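Local coordinates for protein beta-lactamase II (Erythrobacter litoralis, PDB 6V72) that probably hydrolyses the ring of beta-lactam antibiotics to substituted beta-amino acids, as a zinc-dependent class B metallo-beta-lactamase, at residues A[20-25]-A[82-87]; A[32-37]-A[175-180]; A[72-77]-A[106-111]. All blocks are in the same frame, centred on the assembly; numbering follows the deposited sequence.

Interaction 1 of 3, residues A[20-25]-A[82-87]; sequences IRFGEV and SMVLAK. With FMT (formic acid), chain H.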
ATOM      1  N   ILE A  20      21.510  16.656  13.514  1.00 28.13           N
ATOM      2  CA  ILE A  20      21.935  16.693  14.905  1.00 29.28           C
ATOM      3  C   ILE A  20      21.231  15.555  15.618  1.00 26.70           C
ATOM      4  O   ILE A  20      20.014  15.395  15.483  1.00 27.01           O
ATOM      5  CB  ILE A  20      21.575  18.038  15.550  1.00 33.96           C
ATOM      6  CG1 ILE A  20      22.292  19.162  14.809  1.00 38.60           C
ATOM      7  CG2 ILE A  20      21.934  18.027  17.025  1.00 37.58           C
ATOM      8  CD1 ILE A  20      21.844  20.511  15.223  1.00 40.38           C
ATOM      9  N   ARG A  21      21.979  14.767  16.373  1.00 25.64           N
ATOM     10  CA  ARG A  21      21.462  13.568  17.012  1.00 25.05           C
ATOM     11  C   ARG A  21      21.293  13.828  18.504  1.00 24.68           C
ATOM     12  O   ARG A  21      22.187  14.386  19.146  1.00 29.31           O
ATOM     13  CB  ARG A  21      22.408  12.392  16.749  1.00 32.48           C
ATOM     14  CG  ARG A  21      21.854  11.025  17.074  1.00 39.94           C
ATOM     15  CD  ARG A  21      20.739  10.637  16.108  1.00 41.50           C
ATOM     16  NE  ARG A  21      21.163  10.614  14.705  1.00 44.06           N
ATOM     17  CZ  ARG A  21      21.720   9.563  14.100  1.00 46.24           C
ATOM     18  NH1 ARG A  21      21.945   8.444  14.779  1.00 45.88           N
ATOM     19  NH2 ARG A  21      22.058   9.629  12.818  1.00 45.36           N
ATOM     20  N   PHE A  22      20.148  13.430  19.050  1.00 22.57           N
ATOM     21  CA  PHE A  22      19.885  13.510  20.484  1.00 22.47           C
ATOM     22  C   PHE A  22      19.176  12.220  20.862  1.00 21.87           C
ATOM     23  O   PHE A  22      18.018  12.028  20.489  1.00 20.72           O
ATOM     24  CB  PHE A  22      19.028  14.729  20.826  1.00 23.99           C
ATOM     25  CG  PHE A  22      18.815  14.944  22.297  1.00 23.19           C
ATOM     26  CD1 PHE A  22      19.851  15.362  23.104  1.00 24.77           C
ATOM     27  CD2 PHE A  22      17.571  14.754  22.866  1.00 23.55           C
ATOM     28  CE1 PHE A  22      19.650  15.577  24.466  1.00 27.19           C
ATOM     29  CE2 PHE A  22      17.366  14.965  24.218  1.00 25.40           C
ATOM     30  CZ  PHE A  22      18.410  15.382  25.023  1.00 24.56           C
ATOM     31  N   GLY A  23      19.863  11.335  21.578  1.00 22.79           N
ATOM     32  CA  GLY A  23      19.330   9.994  21.779  1.00 21.28           C
ATOM     33  C   GLY A  23      19.032   9.324  20.443  1.00 19.93           C
ATOM     34  O   GLY A  23      19.877   9.282  19.537  1.00 24.03           O
ATOM     35  N   GLU A  24      17.811   8.808  20.310  1.00 18.89           N
ATOM     36  CA  GLU A  24      17.354   8.178  19.074  1.00 19.55           C
ATOM     37  C   GLU A  24      16.761   9.168  18.078  1.00 16.96           C
ATOM     38  O   GLU A  24      16.256   8.745  17.031  1.00 18.23           O
ATOM     39  CB  GLU A  24      16.300   7.106  19.377  1.00 23.19           C
ATOM     40  CG  GLU A  24      16.758   5.945  20.247  1.00 30.78           C
ATOM     41  CD  GLU A  24      15.571   5.199  20.855  1.00 40.25           C
ATOM     42  OE1 GLU A  24      15.468   5.150  22.102  1.00 46.64           O
ATOM     43  OE2 GLU A  24      14.722   4.680  20.091  1.00 41.21           O
ATOM     44  N   VAL A  25      16.758  10.461  18.384  1.00 17.16           N
ATOM     45  CA  VAL A  25      16.085  11.446  17.537  1.00 15.61           C
ATOM     46  C   VAL A  25      17.109  12.143  16.663  1.00 15.84           C
ATOM     47  O   VAL A  25      18.189  12.533  17.128  1.00 18.68           O
ATOM     48  CB  VAL A  25      15.314  12.481  18.372  1.00 16.95           C
ATOM     49  CG1 VAL A  25      14.486  13.408  17.445  1.00 15.96           C
ATOM     50  CG2 VAL A  25      14.444  11.788  19.393  1.00 18.81           C
ATOM     51  N   SER A  82      13.330  21.294  26.218  0.53 16.35           N
ATOM     52  CA  SER A  82      13.493  21.867  27.549  0.53 18.83           C
ATOM     53  C   SER A  82      14.962  22.051  27.899  0.53 20.67           C
ATOM     54  O   SER A  82      15.374  23.126  28.358  0.53 21.48           O
ATOM     55  CB  SER A  82      12.815  20.973  28.582  0.53 18.32           C
ATOM     56  OG  SER A  82      12.939  21.519  29.880  0.53 20.60           O
HETATM   57  N   MSE A  83      15.765  21.017  27.695  1.00 20.14           N
HETATM   58  CA  MSE A  83      17.153  21.053  28.146  1.00 22.24           C
HETATM   59  C   MSE A  83      18.077  21.789  27.215  1.00 23.13           C
HETATM   60  O   MSE A  83      18.939  22.554  27.662  1.00 25.40           O
HETATM   61  CB  MSE A  83      17.717  19.655  28.350  1.00 27.59           C
HETATM   62  CG  MSE A  83      19.043  19.734  29.074  0.50 36.22           C
HETATM   63 SE   MSE A  83      19.979  18.056  29.251  0.50 44.93          SE
HETATM   64  CE  MSE A  83      19.896  17.341  27.483  0.67 42.32           C
ATOM     65  N   VAL A  84      17.937  21.537  25.919  1.00 21.22           N
ATOM     66  CA  VAL A  84      18.888  22.076  24.959  1.00 20.35           C
ATOM     67  C   VAL A  84      18.412  23.439  24.474  1.00 21.75           C
ATOM     68  O   VAL A  84      19.099  24.447  24.666  1.00 25.38           O
ATOM     69  CB  VAL A  84      19.110  21.098  23.793  1.00 21.29           C
ATOM     70  CG1 VAL A  84      20.035  21.707  22.771  1.00 23.42           C
ATOM     71  CG2 VAL A  84      19.687  19.788  24.316  1.00 23.10           C
ATOM     72  N   LEU A  85      17.227  23.497  23.865  1.00 18.60           N
ATOM     73  CA  LEU A  85      16.730  24.777  23.370  1.00 17.52           C
ATOM     74  C   LEU A  85      16.358  25.736  24.485  1.00 19.44           C
ATOM     75  O   LEU A  85      16.310  26.946  24.247  1.00 20.52           O
ATOM     76  CB  LEU A  85      15.490  24.571  22.494  1.00 17.76           C
ATOM     77  CG  LEU A  85      15.636  23.658  21.290  1.00 19.31           C
ATOM     78  CD1 LEU A  85      14.355  23.758  20.485  1.00 19.25           C
ATOM     79  CD2 LEU A  85      16.858  24.063  20.466  1.00 21.53           C
ATOM     80  N   ALA A  86      16.073  25.219  25.675  1.00 16.87           N
ATOM     81  CA  ALA A  86      15.525  25.994  26.795  1.00 18.92           C
ATOM     82  C   ALA A  86      14.245  26.707  26.384  1.00 19.06           C
ATOM     83  O   ALA A  86      13.978  27.852  26.770  1.00 22.19           O
ATOM     84  CB  ALA A  86      16.558  26.975  27.378  1.00 20.41           C
ATOM     85  N   LYS A  87      13.439  25.999  25.595  1.00 17.56           N
ATOM     86  CA  LYS A  87      12.145  26.486  25.125  1.00 18.03           C
ATOM     87  C   LYS A  87      11.184  25.312  25.223  1.00 16.59           C
ATOM     88  O   LYS A  87      10.920  24.616  24.240  1.00 17.34           O
ATOM     89  CB  LYS A  87      12.245  27.025  23.695  1.00 20.34           C
ATOM     90  CG  LYS A  87      13.080  28.299  23.620  1.00 24.53           C
ATOM     91  CD  LYS A  87      13.201  28.794  22.210  1.00 29.68           C
ATOM     92  CE  LYS A  87      13.993  30.083  22.171  1.00 33.36           C
ATOM     93  NZ  LYS A  87      15.407  29.825  22.504  1.00 37.66           N
TER
HETATM   94  C   FMT H 307      16.318  20.620  31.509  1.00 46.15           C
HETATM   95  O1  FMT H 307      17.223  19.819  31.731  1.00 46.15           O
HETATM   96  O2  FMT H 307      15.194  20.299  31.128  1.00 44.22           O

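Interaction 2 of 3, residues A[32-37]-A[175-180]; sequences EGVWMH and PELGIA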
ATOM      1  N   GLU A  32      14.958  29.070  10.355  1.00 24.46           N
ATOM      2  CA  GLU A  32      15.221  29.576  11.694  1.00 25.09           C
ATOM      3  C   GLU A  32      14.028  29.320  12.609  1.00 22.70           C
ATOM      4  O   GLU A  32      12.899  29.724  12.305  1.00 22.88           O
ATOM      5  CB  GLU A  32      15.539  31.066  11.645  1.00 29.80           C
ATOM      6  CG  GLU A  32      15.851  31.628  13.007  1.00 35.75           C
ATOM      7  CD  GLU A  32      16.173  33.103  12.957  1.00 44.32           C
ATOM      8  OE1 GLU A  32      16.605  33.590  11.885  1.00 48.58           O
ATOM      9  OE2 GLU A  32      15.992  33.776  13.993  1.00 47.34           O
ATOM     10  N   GLY A  33      14.272  28.602  13.706  1.00 21.38           N
ATOM     11  CA  GLY A  33      13.225  28.270  14.654  1.00 19.55           C
ATOM     12  C   GLY A  33      12.296  27.149  14.245  1.00 18.63           C
ATOM     13  O   GLY A  33      11.288  26.920  14.927  1.00 19.35           O
ATOM     14  N   VAL A  34      12.586  26.443  13.161  1.00 16.86           N
ATOM     15  CA  VAL A  34      11.744  25.331  12.718  1.00 16.96           C
ATOM     16  C   VAL A  34      12.612  24.089  12.631  1.00 16.47           C
ATOM     17  O   VAL A  34      13.446  23.960  11.724  1.00 19.79           O
ATOM     18  CB  VAL A  34      11.060  25.606  11.374  1.00 17.76           C
ATOM     19  CG1 VAL A  34      10.147  24.430  11.010  1.00 18.41           C
ATOM     20  CG2 VAL A  34      10.277  26.906  11.424  1.00 19.55           C
ATOM     21  N   TRP A  35      12.397  23.168  13.554  1.00 15.94           N
ATOM     22  CA  TRP A  35      13.112  21.907  13.592  1.00 15.34           C
ATOM     23  C   TRP A  35      12.227  20.799  13.050  1.00 13.73           C
ATOM     24  O   TRP A  35      11.024  20.747  13.337  1.00 17.08           O
ATOM     25  CB  TRP A  35      13.541  21.567  15.012  1.00 15.02           C
ATOM     26  CG  TRP A  35      14.601  22.492  15.499  1.00 16.90           C
ATOM     27  CD1 TRP A  35      14.422  23.611  16.257  1.00 18.75           C
ATOM     28  CD2 TRP A  35      16.000  22.414  15.211  1.00 20.21           C
ATOM     29  NE1 TRP A  35      15.627  24.216  16.482  1.00 20.96           N
ATOM     30  CE2 TRP A  35      16.615  23.503  15.854  1.00 19.81           C
ATOM     31  CE3 TRP A  35      16.796  21.510  14.499  1.00 21.12           C
ATOM     32  CZ2 TRP A  35      17.997  23.723  15.801  1.00 23.27           C
ATOM     33  CZ3 TRP A  35      18.173  21.735  14.439  1.00 23.68           C
ATOM     34  CH2 TRP A  35      18.753  22.836  15.085  1.00 23.86           C
HETATM   35  N   MSE A  36      12.828  19.907  12.278  1.00 13.94           N
HETATM   36  CA  MSE A  36      12.174  18.638  11.978  1.00 13.93           C
HETATM   37  C   MSE A  36      12.756  17.558  12.859  1.00 14.31           C
HETATM   38  O   MSE A  36      13.978  17.471  13.014  1.00 16.60           O
HETATM   39  CB  MSE A  36      12.293  18.285  10.502  1.00 16.42           C
HETATM   40  CG  MSE A  36      11.438  17.078  10.140  1.00 17.63           C
HETATM   41 SE   MSE A  36      11.610  16.675   8.227  0.73 21.69          SE
HETATM   42  CE  MSE A  36      10.164  17.797   7.803  0.69 27.57           C
ATOM     43  N   HIS A  37      11.891  16.804  13.538  1.00 13.87           N
ATOM     44  CA  HIS A  37      12.348  15.638  14.275  1.00 12.48           C
ATOM     45  C   HIS A  37      12.082  14.391  13.450  1.00 12.44           C
ATOM     46  O   HIS A  37      11.006  14.241  12.857  1.00 13.43           O
ATOM     47  CB  HIS A  37      11.713  15.527  15.679  1.00 14.44           C
ATOM     48  CG  HIS A  37      10.207  15.414  15.726  1.00 13.43           C
ATOM     49  ND1 HIS A  37       9.542  14.213  15.572  1.00 13.48           N
ATOM     50  CD2 HIS A  37       9.255  16.334  16.030  1.00 13.59           C
ATOM     51  CE1 HIS A  37       8.242  14.411  15.711  1.00 13.71           C
ATOM     52  NE2 HIS A  37       8.043  15.687  16.001  1.00 13.13           N
ATOM     53  N   PRO A 175       3.166  29.824   6.531  1.00 17.97           N
ATOM     54  CA  PRO A 175       3.186  30.538   5.247  1.00 19.33           C
ATOM     55  C   PRO A 175       4.249  31.615   5.171  1.00 19.69           C
ATOM     56  O   PRO A 175       4.744  31.901   4.075  1.00 23.90           O
ATOM     57  CB  PRO A 175       1.771  31.129   5.159  1.00 19.21           C
ATOM     58  CG  PRO A 175       0.936  30.254   6.016  1.00 19.79           C
ATOM     59  CD  PRO A 175       1.836  29.851   7.160  1.00 19.26           C
ATOM     60  N   GLU A 176       4.628  32.221   6.298  1.00 20.09           N
ATOM     61  CA  GLU A 176       5.639  33.272   6.248  1.00 22.47           C
ATOM     62  C   GLU A 176       7.028  32.717   5.999  1.00 22.58           C
ATOM     63  O   GLU A 176       7.932  33.482   5.652  1.00 25.79           O
ATOM     64  CB  GLU A 176       5.644  34.078   7.549  1.00 27.07           C
ATOM     65  CG  GLU A 176       4.353  34.828   7.799  1.00 31.91           C
ATOM     66  CD  GLU A 176       4.125  35.959   6.800  1.00 39.20           C
ATOM     67  OE1 GLU A 176       5.108  36.501   6.248  1.00 42.10           O
ATOM     68  OE2 GLU A 176       2.952  36.314   6.569  1.00 42.84           O
ATOM     69  N   LEU A 177       7.221  31.416   6.193  1.00 20.23           N
ATOM     70  CA  LEU A 177       8.504  30.773   5.986  1.00 20.00           C
ATOM     71  C   LEU A 177       8.487  29.845   4.784  1.00 21.54           C
ATOM     72  O   LEU A 177       9.512  29.219   4.480  1.00 25.54           O
ATOM     73  CB  LEU A 177       8.910  30.003   7.248  1.00 21.34           C
ATOM     74  CG  LEU A 177       9.055  30.876   8.497  1.00 23.14           C
ATOM     75  CD1 LEU A 177       9.248  30.007   9.730  1.00 23.67           C
ATOM     76  CD2 LEU A 177      10.228  31.819   8.341  1.00 26.06           C
ATOM     77  N   GLY A 178       7.351  29.744   4.095  1.00 20.05           N
ATOM     78  CA  GLY A 178       7.246  28.902   2.915  1.00 19.62           C
ATOM     79  C   GLY A 178       7.331  27.413   3.167  1.00 18.30           C
ATOM     80  O   GLY A 178       7.847  26.680   2.318  1.00 20.21           O
ATOM     81  N   ILE A 179       6.812  26.944   4.300  1.00 15.50           N
ATOM     82  CA  ILE A 179       6.858  25.537   4.682  1.00 15.87           C
ATOM     83  C   ILE A 179       5.432  25.042   4.856  1.00 15.14           C
ATOM     84  O   ILE A 179       4.620  25.692   5.526  1.00 17.82           O
ATOM     85  CB  ILE A 179       7.653  25.315   5.986  1.00 17.66           C
ATOM     86  CG1 ILE A 179       9.113  25.730   5.835  1.00 19.14           C
ATOM     87  CG2 ILE A 179       7.533  23.862   6.459  1.00 18.04           C
ATOM     88  CD1 ILE A 179       9.799  25.940   7.185  1.00 20.72           C
ATOM     89  N   ALA A 180       5.130  23.887   4.289  1.00 14.05           N
ATOM     90  CA  ALA A 180       3.857  23.241   4.562  1.00 15.25           C
ATOM     91  C   ALA A 180       4.129  21.785   4.887  1.00 14.06           C
ATOM     92  O   ALA A 180       4.989  21.152   4.261  1.00 16.31           O
ATOM     93  CB  ALA A 180       2.891  23.340   3.391  1.00 16.58           C
TER

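Interaction 3 of 3, residues A[72-77]-A[106-111]; sequences EQTEQI and AALHGA. With CA (calcium ion), chain C.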
ATOM      1  N   GLU A  72       9.389   6.616  24.391  1.00 16.80           N
ATOM      2  CA  GLU A  72      10.753   6.975  24.779  1.00 16.57           C
ATOM      3  C   GLU A  72      11.339   8.018  23.834  1.00 16.74           C
ATOM      4  O   GLU A  72      12.037   8.947  24.263  1.00 16.57           O
ATOM      5  CB  GLU A  72      11.648   5.734  24.804  1.00 18.61           C
ATOM      6  CG  GLU A  72      11.251   4.731  25.851  1.00 19.83           C
ATOM      7  CD  GLU A  72      11.228   5.355  27.229  1.00 22.22           C
ATOM      8  OE1 GLU A  72      12.269   5.922  27.644  1.00 24.63           O
ATOM      9  OE2 GLU A  72      10.159   5.317  27.868  1.00 22.63           O
ATOM     10  N   GLN A  73      11.056   7.884  22.541  1.00 14.07           N
ATOM     11  CA  GLN A  73      11.556   8.882  21.610  1.00 12.72           C
ATOM     12  C   GLN A  73      10.851  10.212  21.820  1.00 13.27           C
ATOM     13  O   GLN A  73      11.467  11.280  21.695  1.00 14.32           O
ATOM     14  CB  GLN A  73      11.361   8.407  20.170  1.00 13.78           C
ATOM     15  CG  GLN A  73      12.264   7.261  19.745  1.00 14.61           C
ATOM     16  CD  GLN A  73      11.703   6.534  18.533  1.00 17.52           C
ATOM     17  OE1 GLN A  73      10.573   6.786  18.108  1.00 18.66           O
ATOM     18  NE2 GLN A  73      12.499   5.639  17.957  1.00 20.74           N
ATOM     19  N   THR A  74       9.546  10.168  22.083  1.00 12.82           N
ATOM     20  CA  THR A  74       8.814  11.409  22.281  1.00 13.71           C
ATOM     21  C   THR A  74       9.333  12.133  23.518  1.00 14.95           C
ATOM     22  O   THR A  74       9.485  13.360  23.515  1.00 13.59           O
ATOM     23  CB  THR A  74       7.316  11.110  22.378  1.00 13.86           C
ATOM     24  OG1 THR A  74       6.904  10.491  21.147  1.00 13.81           O
ATOM     25  CG2 THR A  74       6.512  12.381  22.553  1.00 16.17           C
ATOM     26  N   GLU A  75       9.670  11.375  24.562  1.00 14.82           N
ATOM     27  CA  GLU A  75      10.286  11.974  25.745  1.00 14.12           C
ATOM     28  C   GLU A  75      11.594  12.675  25.382  1.00 15.86           C
ATOM     29  O   GLU A  75      11.921  13.738  25.938  1.00 16.55           O
ATOM     30  CB  GLU A  75      10.533  10.888  26.812  1.00 14.48           C
ATOM     31  CG  GLU A  75       9.266  10.359  27.449  1.00 17.79           C
ATOM     32  CD  GLU A  75       9.452   9.015  28.161  1.00 18.50           C
ATOM     33  OE1 GLU A  75      10.592   8.529  28.276  1.00 18.90           O
ATOM     34  OE2 GLU A  75       8.443   8.425  28.579  1.00 21.26           O
ATOM     35  N   GLN A  76      12.354  12.106  24.441  1.00 14.16           N
ATOM     36  CA  GLN A  76      13.607  12.746  24.053  1.00 14.42           C
ATOM     37  C   GLN A  76      13.365  14.056  23.320  1.00 15.02           C
ATOM     38  O   GLN A  76      14.120  15.013  23.507  1.00 16.91           O
ATOM     39  CB  GLN A  76      14.457  11.791  23.216  1.00 15.33           C
ATOM     40  CG  GLN A  76      14.981  10.654  24.080  1.00 19.03           C
ATOM     41  CD  GLN A  76      15.828   9.645  23.339  1.00 24.24           C
ATOM     42  OE1 GLN A  76      15.719   9.488  22.128  1.00 23.89           O
ATOM     43  NE2 GLN A  76      16.688   8.938  24.088  1.00 28.79           N
ATOM     44  N   ILE A  77      12.314  14.135  22.486  1.00 13.72           N
ATOM     45  CA  ILE A  77      11.999  15.408  21.839  1.00 13.37           C
ATOM     46  C   ILE A  77      11.662  16.459  22.883  1.00 13.32           C
ATOM     47  O   ILE A  77      12.135  17.600  22.819  1.00 15.27           O
ATOM     48  CB  ILE A  77      10.845  15.240  20.832  1.00 13.13           C
ATOM     49  CG1 ILE A  77      11.216  14.257  19.734  1.00 14.86           C
ATOM     50  CG2 ILE A  77      10.501  16.579  20.195  1.00 14.37           C
ATOM     51  CD1 ILE A  77      10.005  13.828  18.888  1.00 16.41           C
ATOM     52  N   ALA A 106       0.832   9.412  25.561  1.00 25.97           N
ATOM     53  CA  ALA A 106       1.015   9.304  27.007  1.00 25.60           C
ATOM     54  C   ALA A 106       2.224  10.101  27.472  1.00 22.82           C
ATOM     55  O   ALA A 106       2.203  10.707  28.557  1.00 24.66           O
ATOM     56  CB  ALA A 106       1.152   7.836  27.408  1.00 29.99           C
ATOM     57  N   ALA A 107       3.296  10.097  26.676  1.00 22.28           N
ATOM     58  CA  ALA A 107       4.477  10.878  27.031  1.00 18.57           C
ATOM     59  C   ALA A 107       4.149  12.363  27.071  1.00 17.55           C
ATOM     60  O   ALA A 107       4.593  13.076  27.969  1.00 19.25           O
ATOM     61  CB  ALA A 107       5.615  10.607  26.038  1.00 19.92           C
ATOM     62  N   LEU A 108       3.359  12.849  26.110  1.00 17.25           N
ATOM     63  CA  LEU A 108       3.022  14.265  26.142  1.00 15.34           C
ATOM     64  C   LEU A 108       2.190  14.605  27.369  1.00 19.76           C
ATOM     65  O   LEU A 108       2.400  15.641  28.009  1.00 20.28           O
ATOM     66  CB  LEU A 108       2.278  14.650  24.864  1.00 15.26           C
ATOM     67  CG  LEU A 108       3.040  14.414  23.570  1.00 14.38           C
ATOM     68  CD1 LEU A 108       2.185  14.896  22.407  1.00 17.31           C
ATOM     69  CD2 LEU A 108       4.384  15.146  23.617  1.00 17.14           C
ATOM     70  N   HIS A 109       1.242  13.746  27.717  1.00 19.09           N
ATOM     71  CA  HIS A 109       0.418  14.054  28.877  1.00 20.91           C
ATOM     72  C   HIS A 109       1.200  13.932  30.173  1.00 22.94           C
ATOM     73  O   HIS A 109       0.981  14.721  31.097  1.00 25.20           O
ATOM     74  CB  HIS A 109      -0.798  13.158  28.877  1.00 22.88           C
ATOM     75  CG  HIS A 109      -1.738  13.482  27.763  1.00 19.12           C
ATOM     76  ND1 HIS A 109      -2.752  12.642  27.381  1.00 23.06           N
ATOM     77  CD2 HIS A 109      -1.804  14.560  26.940  1.00 21.80           C
ATOM     78  CE1 HIS A 109      -3.432  13.194  26.396  1.00 22.94           C
ATOM     79  NE2 HIS A 109      -2.873  14.359  26.103  1.00 21.74           N
ATOM     80  N   GLY A 110       2.134  12.984  30.241  1.00 23.10           N
ATOM     81  CA  GLY A 110       3.002  12.924  31.401  1.00 23.43           C
ATOM     82  C   GLY A 110       3.807  14.193  31.589  1.00 24.33           C
ATOM     83  O   GLY A 110       4.168  14.545  32.715  1.00 26.67           O
ATOM     84  N   ALA A 111       4.105  14.893  30.494  1.00 23.45           N
ATOM     85  CA  ALA A 111       4.815  16.162  30.525  1.00 24.52           C
ATOM     86  C   ALA A 111       3.881  17.365  30.621  1.00 25.03           C
ATOM     87  O   ALA A 111       4.340  18.501  30.455  1.00 26.32           O
ATOM     88  CB  ALA A 111       5.708  16.302  29.287  1.00 26.65           C
TER
HETATM   89 CA    CA C 302      12.798   7.902  28.863  1.00 18.51          CA
HETATM   90  O   HOH W   1      13.402   8.854  26.762  1.00 18.44           O
HETATM   91  O   HOH W   2      12.766   9.895  30.060  1.00 21.86           O

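Interaction 1 of 3, residues A[20-25]-A[82-87]
The ring of Phe22 makes apolar contact with Met83, which is present as selenomethionine, and with the neighbouring Val84. The terminal methyl CE of Met83 sits at the ring edge, close to the ring plane, and lies 3.5 Å from both CZ and CE1 of Phe22, so it straddles that one bond of the ring rather than resting on a face. The bend in Met83 is at its last torsion (chi3 48°); the chain runs extended to SE and then turns its methyl toward the ring. The second apolar touch is looser and oblique, with Val84 CG2 4.2 Å from Phe22 CE1. All of this buries just 91 Å² between the segments, and the nearest CA pair, Phe22 and Val84, stands 9.7 Å apart, so side chains alone bridge the gap.

Helix residues outside the segment extend the patch. The ring of Phe22 also meets Trp80, one turn back on helix 71-84, with the two planes inclined at about 50°, and it touches Ala79. The helix lies over the nine-stranded sheet of the metallo-beta-lactamase alpha-beta/beta-alpha sandwich, and residues 20-25 form the tight hairpin that joins edge strand 20-22 to strand 25-29.

Hydrogen bonds shape the hairpin and tie it to the helix. Phe22 N to Val25 O and Val25 N to Phe22 O, both 2.9 Å, close a type II' turn in which Gly23 has positive phi (56°). Glu24 ties this turn to the same helix through Gln73 and Gln76. On the helix side a formic acid molecule, probably from the crystallisation liquor, lies beside Met83, with O1 of the formic acid 3.2 Å from Met83 CG.

Interaction 2 of 3, residues A[32-37]-A[175-180]
A single valine carries nearly the whole of this contact by splitting its two methyls between two partners: Val34 CG2 goes to Leu177 and Val34 CG1 to Ile179, and no polar pair joins the segments. The setting is the margin of the alpha-beta/beta-alpha sandwich of the metallo-beta-lactamases, where the two sheets face each other. Val34 opens strand 34-41 of the nine-stranded sheet, whereas Ile179 opens strand 179-181 of the four-stranded sheet, so the contact bridges the two sheets near the starts of their strands.

Both approaches are tip to tip. Leu177 CD1 stands 3.7 Å from Val34 CG2, the tighter of the two pairs, and the same methyl lies 4.5 Å from Glu32 O at the margin. The first torsion of Val34 (chi1 -177°) sets CG1 anti to the backbone N and leaves CG2 beside it, which spreads the fork across both targets. The methyls that receive it, Leu177 CD1 and Ile179 CD1, are 4.8 Å apart. The backbones themselves stay well separated, the nearest CA pair, Glu32 and Leu177, being 8.9 Å apart, and the summed buried surface is 124 Å².

Burial is uneven: Val34 and Ile179 are buried, while Glu32 and Leu177 are exposed, so the contact runs from the core outward to solvent. Residues 175-178 turn the chain between strands 171-174 and 179-181, closed by a weak bond of 3.4 Å from Gly178 N to Pro175 O. Gly178, with phi at 68°, and Ile179 then form a G1 beta bulge facing the last residue of strand 171-174. Ile179 also packs on Ala31 and Thr221, and it points its CD1 methyl to within 4.1 Å of Val34 CG1.

Interaction 3 of 3, residues A[72-77]-A[106-111]
Thr74 and Leu108 make the tight part of this helix-helix contact, their side chains crossing at about a right angle with Thr74 CG2 3.6 Å from Leu108 CD2. The same Thr74 methyl lies 4.0 Å from Ala107 CB, so one methyl touches two successive residues of the opposing helix. Its hydroxyl belongs to another system: OG1 is hydrogen-bonded to Thr70 O and Ala68 N, which fixes the rotation of the side chain and leaves CG2 to face the contact. The small Ala107 permits close approach, its CA being 6.0 Å from that of Glu75, although the local axes remain 9.0 Å apart at their closest and cross at -42°.

These helices belong to two successive beta-alpha-beta crossovers: strands 61-65, 89-93 and 114-117 run parallel, with helix 71-84 filling the first connection and helix 105-110 the second.

Toward solvent the packing thins to the aliphatic part of Glu75, whose CG touches Ala107 CB at 3.9 Å. Beyond it the carboxylate turns to a calcium ion. Glu72 OE1 and Glu75 OE1 each bind the ion at 2.4 Å, and two waters add to the coordination; one of these also donates to Glu72 O at 2.8 Å. Glu72 reaches the ion by folding at chi2 (-56°), whereas Glu75 is extended beyond CG; standing one turn apart, they can share one cation, which would offset the charge of two adjacent carboxylates.

Overall arrangement
Along the chain the segments come in the order 20-25, 32-37, 72-77, 82-87, 106-111, 175-180, so interaction 1 crosses both others, while both segments of interaction 3 fall between those of interaction 2. Helix 71-84 is common to interactions 1 and 3, whose centres are 13 Å apart. Interactions 1 and 2, 17 Å apart, both reach the nine-stranded sheet and touch where Ile20 and Leu85 pack on Trp35. Interactions 2 and 3 lie 22 Å apart, linked by His37 against Ile77. Interaction 3 packs helix 105-110 on helix 71-84, interaction 1 sets the edge hairpin of the large sheet against helix 71-84, and interaction 2 bridges the two sheets.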